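Local coordinates for protein transcription anti-terminator antagonist UpxZ (Bacteroides uniformis ATCC 8492, PDB 4EPZ) that probably antagonises transcription antitermination, and so takes part in regulating the synthesis of capsular polysaccharides, at residues Arg8-Leu19 with Leu37-Leu48. Sequence-based numbering, arbitrary orientation.
Sequences RALELQRMAHEL and LNKEVLTRSDSL
Arg44 NH1 is gripped from two directions: Glu11 OE1 accepts from it at 2.8 Å, and a water that accepts at 2.7 Å from NH1 also donates to the backbone oxygen of Arg8. The bond to Glu11 is nearly straight and lies in the guanidinium plane, yet the carboxylate is turned 73° from that plane and offers its anti lone pair. Within its own helix Arg44 also holds Glu40 OE2 side-on, through NE at 2.9 Å and, over a longer and more bent path, through NH2, so an arginine, with donors on several sides, suits a place between two acids. A leucine in its place would probably leave Glu11 and Glu40 without their shared counter-charge and free to turn. Met15, present as selenomethionine, its chain bent at the last torsion (chi3 -85°), lays its flexible end across Glu40. Beneath these charges, Leu12 fits as a knob among Val41, Arg44, Ser45 and Leu48, and Val41 CG2 packs on Met15 CG (3.6 Å) and Leu19 CD2. Ser45, small enough to lie beside Leu12, turns its hydroxyl back to Val41 O. At the far end Leu48 CD2 sits 3.5 Å over the centre of the Arg8 guanidinium plane. Helices 5-20 and 32-49 thus pack nearly antiparallel, 149° between segment directions, by knobs-into-holes as in a helical bundle, with helix 56-72 against both.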
ATOM      1  N   ARG A   8      -7.918   6.113  12.326  1.00 23.59           N
ATOM      2  CA  ARG A   8      -6.832   5.173  12.600  0.65 23.54           C
ATOM      3  C   ARG A   8      -6.174   4.728  11.279  1.00 24.77           C
ATOM      4  O   ARG A   8      -4.956   4.672  11.171  1.00 24.99           O
ATOM      5  CB  ARG A   8      -7.380   3.961  13.381  0.65 23.49           C
ATOM      6  CG  ARG A   8      -7.730   4.249  14.848  0.65 29.02           C
ATOM      7  CD  ARG A   8      -8.510   3.096  15.489  0.65 29.26           C
ATOM      8  NE  ARG A   8      -7.691   1.880  15.596  0.65 36.06           N
ATOM      9  CZ  ARG A   8      -8.166   0.654  15.799  0.65 44.91           C
ATOM     10  NH1 ARG A   8      -9.470   0.453  15.938  0.65 29.99           N
ATOM     11  NH2 ARG A   8      -7.343  -0.383  15.842  0.65 38.56           N
ATOM     12  N   ALA A   9      -6.993   4.398  10.275  1.00 21.06           N
ATOM     13  CA  ALA A   9      -6.457   3.955   8.972  1.00 20.60           C
ATOM     14  C   ALA A   9      -5.689   5.075   8.274  1.00 21.53           C
ATOM     15  O   ALA A   9      -4.612   4.831   7.712  1.00 21.46           O
ATOM     16  CB  ALA A   9      -7.590   3.464   8.060  1.00 20.70           C
ATOM     17  N   LEU A  10      -6.241   6.301   8.289  1.00 19.10           N
ATOM     18  CA  LEU A  10      -5.546   7.404   7.638  1.00 19.89           C
ATOM     19  C   LEU A  10      -4.243   7.708   8.363  1.00 22.51           C
ATOM     20  O   LEU A  10      -3.263   8.033   7.697  1.00 21.73           O
ATOM     21  CB  LEU A  10      -6.433   8.651   7.520  1.00 21.53           C
ATOM     22  CG  LEU A  10      -7.747   8.448   6.718  1.00 24.79           C
ATOM     23  CD1 LEU A  10      -8.651   9.666   6.852  1.00 25.24           C
ATOM     24  CD2 LEU A  10      -7.473   8.076   5.232  1.00 30.31           C
ATOM     25  N   GLU A  11      -4.228   7.576   9.722  1.00 21.47           N
ATOM     26  CA  GLU A  11      -3.024   7.801  10.537  1.00 24.44           C
ATOM     27  C   GLU A  11      -1.959   6.782  10.155  1.00 24.69           C
ATOM     28  O   GLU A  11      -0.819   7.159   9.919  1.00 24.66           O
ATOM     29  CB  GLU A  11      -3.339   7.684  12.029  1.00 27.13           C
ATOM     30  CG  GLU A  11      -3.871   8.944  12.680  1.00 39.85           C
ATOM     31  CD  GLU A  11      -4.405   8.777  14.096  1.00 59.35           C
ATOM     32  OE1 GLU A  11      -4.119   7.741  14.743  1.00 41.35           O
ATOM     33  OE2 GLU A  11      -5.109   9.700  14.564  1.00 50.77           O
ATOM     34  N   LEU A  12      -2.357   5.499  10.037  1.00 21.70           N
ATOM     35  CA  LEU A  12      -1.465   4.422   9.636  1.00 21.13           C
ATOM     36  C   LEU A  12      -0.947   4.655   8.212  1.00 23.28           C
ATOM     37  O   LEU A  12       0.233   4.458   7.983  1.00 20.78           O
ATOM     38  CB  LEU A  12      -2.144   3.044   9.732  1.00 20.17           C
ATOM     39  CG  LEU A  12      -1.237   1.840   9.430  1.00 21.89           C
ATOM     40  CD1 LEU A  12       0.089   1.867  10.275  1.00 23.79           C
ATOM     41  CD2 LEU A  12      -1.981   0.519   9.669  1.00 23.66           C
ATOM     42  N   GLN A  13      -1.811   5.059   7.250  1.00 20.29           N
ATOM     43  CA  GLN A  13      -1.318   5.336   5.887  1.00 20.15           C
ATOM     44  C   GLN A  13      -0.208   6.404   5.906  1.00 23.41           C
ATOM     45  O   GLN A  13       0.809   6.229   5.236  1.00 23.40           O
ATOM     46  CB  GLN A  13      -2.454   5.859   5.000  1.00 20.54           C
ATOM     47  CG  GLN A  13      -3.387   4.770   4.533  1.00 20.41           C
ATOM     48  CD  GLN A  13      -4.553   5.366   3.787  1.00 25.43           C
ATOM     49  OE1 GLN A  13      -4.467   6.440   3.189  1.00 24.87           O
ATOM     50  NE2 GLN A  13      -5.675   4.692   3.824  1.00 20.05           N
ATOM     51  N   ARG A  14      -0.442   7.479   6.695  1.00 22.97           N
ATOM     52  CA  ARG A  14       0.490   8.592   6.822  0.60 23.98           C
ATOM     53  C   ARG A  14       1.820   8.113   7.448  1.00 26.47           C
ATOM     54  O   ARG A  14       2.900   8.406   6.909  1.00 25.59           O
ATOM     55  CB  ARG A  14      -0.147   9.696   7.677  0.60 28.01           C
ATOM     56  CG  ARG A  14      -0.532  10.936   6.878  0.60 38.69           C
ATOM     57  CD  ARG A  14      -1.797  11.648   7.349  0.60 38.84           C
ATOM     58  NE  ARG A  14      -1.933  11.792   8.804  0.60 30.43           N
ATOM     59  CZ  ARG A  14      -3.079  11.607   9.453  0.60 42.06           C
ATOM     60  NH1 ARG A  14      -4.175  11.256   8.793  0.60 32.93           N
ATOM     61  NH2 ARG A  14      -3.138  11.768  10.767  0.60 38.97           N
HETATM   62  N   MSE A  15       1.737   7.373   8.557  1.00 24.29           N
HETATM   63  CA  MSE A  15       2.923   6.891   9.274  0.60 23.64           C
HETATM   64  C   MSE A  15       3.720   5.902   8.446  1.00 27.05           C
HETATM   65  O   MSE A  15       4.960   5.987   8.434  1.00 25.73           O
HETATM   66  CB  MSE A  15       2.546   6.274  10.613  0.60 25.14           C
HETATM   67  CG  MSE A  15       3.723   6.224  11.558  0.60 30.95           C
HETATM   68 SE   MSE A  15       3.200   5.613  13.283  0.45 37.03          SE
HETATM   69  CE  MSE A  15       2.581   7.360  14.037  0.60 35.54           C
ATOM     70  N   ALA A  16       3.021   4.981   7.738  1.00 22.91           N
ATOM     71  CA  ALA A  16       3.703   4.004   6.900  1.00 22.13           C
ATOM     72  C   ALA A  16       4.437   4.730   5.765  1.00 25.72           C
ATOM     73  O   ALA A  16       5.583   4.405   5.464  1.00 23.63           O
ATOM     74  CB  ALA A  16       2.709   2.978   6.342  1.00 22.05           C
ATOM     75  N   HIS A  17       3.790   5.744   5.170  1.00 22.42           N
ATOM     76  CA  HIS A  17       4.420   6.546   4.125  1.00 23.20           C
ATOM     77  C   HIS A  17       5.687   7.240   4.648  1.00 26.19           C
ATOM     78  O   HIS A  17       6.722   7.188   3.996  1.00 28.30           O
ATOM     79  CB  HIS A  17       3.446   7.603   3.590  1.00 25.51           C
ATOM     80  CG  HIS A  17       4.036   8.407   2.483  1.00 29.77           C
ATOM     81  ND1 HIS A  17       4.584   9.648   2.719  1.00 33.53           N
ATOM     82  CD2 HIS A  17       4.198   8.095   1.174  1.00 31.55           C
ATOM     83  CE1 HIS A  17       5.026  10.073   1.544  1.00 32.69           C
ATOM     84  NE2 HIS A  17       4.798   9.185   0.583  1.00 32.19           N
ATOM     85  N   GLU A  18       5.577   7.866   5.823  1.00 23.42           N
ATOM     86  CA  GLU A  18       6.656   8.586   6.518  0.50 25.91           C
ATOM     87  C   GLU A  18       7.858   7.664   6.709  1.00 30.02           C
ATOM     88  O   GLU A  18       8.997   8.036   6.410  1.00 31.64           O
ATOM     89  CB  GLU A  18       6.154   9.099   7.888  0.50 28.15           C
ATOM     90  CG  GLU A  18       7.195   9.876   8.688  0.50 41.89           C
ATOM     91  CD  GLU A  18       6.833  10.311  10.100  0.50 58.82           C
ATOM     92  OE1 GLU A  18       5.735   9.953  10.588  0.50 48.98           O
ATOM     93  OE2 GLU A  18       7.668  10.999  10.728  0.50 56.91           O
ATOM     94  N   LEU A  19       7.582   6.449   7.190  1.00 27.10           N
ATOM     95  CA  LEU A  19       8.598   5.454   7.465  1.00 26.98           C
ATOM     96  C   LEU A  19       9.304   5.027   6.174  1.00 30.50           C
ATOM     97  O   LEU A  19      10.533   4.960   6.152  1.00 30.82           O
ATOM     98  CB  LEU A  19       7.952   4.255   8.188  1.00 26.72           C
ATOM     99  CG  LEU A  19       8.832   3.085   8.629  1.00 31.02           C
ATOM    100  CD1 LEU A  19      10.126   3.548   9.367  1.00 33.33           C
ATOM    101  CD2 LEU A  19       8.036   2.143   9.502  1.00 32.57           C
ATOM    102  N   LEU A  37       9.406   3.811  15.815  1.00 39.46           N
ATOM    103  CA  LEU A  37       8.599   4.092  14.634  1.00 39.69           C
ATOM    104  C   LEU A  37       8.239   2.799  13.880  1.00 36.89           C
ATOM    105  O   LEU A  37       7.093   2.648  13.444  1.00 33.79           O
ATOM    106  CB  LEU A  37       9.319   5.067  13.693  1.00 41.42           C
ATOM    107  CG  LEU A  37       8.467   5.641  12.536  1.00 47.89           C
ATOM    108  CD1 LEU A  37       7.268   6.435  13.059  1.00 49.71           C
ATOM    109  CD2 LEU A  37       9.298   6.549  11.639  1.00 53.90           C
ATOM    110  N   ASN A  38       9.217   1.883  13.713  1.00 32.26           N
ATOM    111  CA  ASN A  38       8.931   0.614  13.051  1.00 30.00           C
ATOM    112  C   ASN A  38       7.978  -0.201  13.888  1.00 32.27           C
ATOM    113  O   ASN A  38       7.105  -0.865  13.321  1.00 29.85           O
ATOM    114  CB  ASN A  38      10.201  -0.190  12.782  1.00 29.11           C
ATOM    115  CG  ASN A  38      10.833   0.202  11.500  1.00 38.41           C
ATOM    116  OD1 ASN A  38      10.467  -0.285  10.432  1.00 28.40           O
ATOM    117  ND2 ASN A  38      11.763   1.131  11.576  1.00 35.43           N
ATOM    118  N   LYS A  39       8.135  -0.134  15.240  1.00 29.17           N
ATOM    119  CA  LYS A  39       7.298  -0.866  16.191  0.50 29.27           C
ATOM    120  C   LYS A  39       5.885  -0.297  16.180  1.00 31.19           C
ATOM    121  O   LYS A  39       4.925  -1.053  16.179  1.00 30.59           O
ATOM    122  CB  LYS A  39       7.907  -0.821  17.618  0.50 33.36           C
ATOM    123  CG  LYS A  39       7.119  -1.567  18.708  0.50 48.42           C
ATOM    124  CD  LYS A  39       6.983  -3.074  18.462  0.50 55.02           C
ATOM    125  CE  LYS A  39       6.437  -3.811  19.664  0.50 69.91           C
ATOM    126  NZ  LYS A  39       7.450  -3.960  20.745  0.50 81.25           N
ATOM    127  N   GLU A  40       5.769   1.029  16.198  1.00 28.21           N
ATOM    128  CA  GLU A  40       4.461   1.676  16.211  1.00 28.92           C
ATOM    129  C   GLU A  40       3.667   1.346  14.943  1.00 27.75           C
ATOM    130  O   GLU A  40       2.459   1.107  15.030  1.00 26.64           O
ATOM    131  CB  GLU A  40       4.568   3.176  16.364  1.00 31.76           C
ATOM    132  CG  GLU A  40       3.199   3.760  16.673  1.00 42.56           C
ATOM    133  CD  GLU A  40       3.119   5.234  16.985  1.00 58.05           C
ATOM    134  OE1 GLU A  40       4.169   5.853  17.275  1.00 52.13           O
ATOM    135  OE2 GLU A  40       1.992   5.775  16.911  1.00 43.78           O
ATOM    136  N   VAL A  41       4.335   1.341  13.772  1.00 24.20           N
ATOM    137  CA  VAL A  41       3.650   0.977  12.516  1.00 22.06           C
ATOM    138  C   VAL A  41       3.173  -0.493  12.613  1.00 25.11           C
ATOM    139  O   VAL A  41       2.025  -0.776  12.266  1.00 23.03           O
ATOM    140  CB  VAL A  41       4.501   1.253  11.246  1.00 24.55           C
ATOM    141  CG1 VAL A  41       3.897   0.596  10.002  1.00 23.16           C
ATOM    142  CG2 VAL A  41       4.674   2.762  11.020  1.00 24.95           C
ATOM    143  N   LEU A  42       4.003  -1.408  13.179  1.00 23.10           N
ATOM    144  CA  LEU A  42       3.577  -2.806  13.328  1.00 22.39           C
ATOM    145  C   LEU A  42       2.392  -2.903  14.291  1.00 26.36           C
ATOM    146  O   LEU A  42       1.389  -3.554  13.966  1.00 25.86           O
ATOM    147  CB  LEU A  42       4.730  -3.691  13.824  1.00 23.34           C
ATOM    148  CG  LEU A  42       4.362  -5.150  14.038  1.00 28.80           C
ATOM    149  CD1 LEU A  42       4.065  -5.871  12.726  1.00 29.71           C
ATOM    150  CD2 LEU A  42       5.431  -5.853  14.823  1.00 31.65           C
ATOM    151  N   THR A  43       2.491  -2.224  15.443  1.00 24.79           N
ATOM    152  CA  THR A  43       1.453  -2.228  16.478  1.00 25.84           C
ATOM    153  C   THR A  43       0.125  -1.747  15.906  1.00 26.51           C
ATOM    154  O   THR A  43      -0.892  -2.406  16.124  1.00 26.29           O
ATOM    155  CB  THR A  43       1.891  -1.401  17.681  1.00 29.91           C
ATOM    156  OG1 THR A  43       3.105  -1.986  18.181  1.00 31.25           O
ATOM    157  CG2 THR A  43       0.832  -1.360  18.793  1.00 29.48           C
ATOM    158  N   ARG A  44       0.144  -0.614  15.193  1.00 21.89           N
ATOM    159  CA  ARG A  44      -1.060  -0.036  14.567  1.00 20.20           C
ATOM    160  C   ARG A  44      -1.651  -0.970  13.496  1.00 23.96           C
ATOM    161  O   ARG A  44      -2.869  -1.126  13.425  1.00 23.40           O
ATOM    162  CB  ARG A  44      -0.753   1.330  13.970  1.00 20.60           C
ATOM    163  CG  ARG A  44      -0.579   2.424  15.044  1.00 27.64           C
ATOM    164  CD  ARG A  44      -0.222   3.719  14.362  1.00 32.01           C
ATOM    165  NE  ARG A  44      -0.202   4.863  15.281  1.00 33.40           N
ATOM    166  CZ  ARG A  44      -1.187   5.754  15.407  1.00 48.53           C
ATOM    167  NH1 ARG A  44      -2.310   5.618  14.714  1.00 31.34           N
ATOM    168  NH2 ARG A  44      -1.053   6.790  16.226  1.00 41.05           N
ATOM    169  N   SER A  45      -0.799  -1.588  12.685  1.00 21.09           N
ATOM    170  CA  SER A  45      -1.242  -2.540  11.662  1.00 19.98           C
ATOM    171  C   SER A  45      -1.907  -3.742  12.336  1.00 23.57           C
ATOM    172  O   SER A  45      -3.032  -4.090  11.969  1.00 23.10           O
ATOM    173  CB  SER A  45      -0.068  -2.978  10.790  1.00 21.69           C
ATOM    174  OG  SER A  45       0.502  -1.858  10.137  1.00 19.79           O
ATOM    175  N   ASP A  46      -1.261  -4.307  13.376  1.00 21.59           N
ATOM    176  CA  ASP A  46      -1.819  -5.442  14.109  1.00 22.13           C
ATOM    177  C   ASP A  46      -3.163  -5.083  14.741  1.00 26.87           C
ATOM    178  O   ASP A  46      -4.095  -5.879  14.656  1.00 27.72           O
ATOM    179  CB  ASP A  46      -0.830  -5.948  15.162  1.00 25.18           C
ATOM    180  CG  ASP A  46       0.286  -6.804  14.582  1.00 32.76           C
ATOM    181  OD1 ASP A  46       0.145  -7.269  13.413  1.00 31.48           O
ATOM    182  OD2 ASP A  46       1.276  -7.053  15.306  1.00 39.12           O
ATOM    183  N   SER A  47      -3.294  -3.880  15.333  1.00 24.52           N
ATOM    184  CA  SER A  47      -4.543  -3.474  15.968  0.50 25.10           C
ATOM    185  C   SER A  47      -5.692  -3.361  14.940  1.00 28.24           C
ATOM    186  O   SER A  47      -6.816  -3.776  15.221  1.00 30.69           O
ATOM    187  CB  SER A  47      -4.354  -2.151  16.708  0.50 28.53           C
ATOM    188  OG  SER A  47      -5.567  -1.718  17.294  0.50 30.80           O
ATOM    189  N   LEU A  48      -5.410  -2.816  13.753  1.00 22.59           N
ATOM    190  CA  LEU A  48      -6.421  -2.615  12.726  1.00 22.56           C
ATOM    191  C   LEU A  48      -6.758  -3.871  11.910  1.00 25.32           C
ATOM    192  O   LEU A  48      -7.828  -3.953  11.309  1.00 24.16           O
ATOM    193  CB  LEU A  48      -5.936  -1.519  11.772  1.00 22.87           C
ATOM    194  CG  LEU A  48      -6.166  -0.067  12.230  1.00 31.10           C
ATOM    195  CD1 LEU A  48      -5.488   0.918  11.276  1.00 31.59           C
ATOM    196  CD2 LEU A  48      -7.684   0.288  12.277  1.00 33.23           C
TER
HETATM  197  O   HOH W   1      -3.348   3.624  13.135  1.00 29.97           O
HETATM  198  O   HOH W   2      -8.924  -2.572  16.909  1.00 55.95           O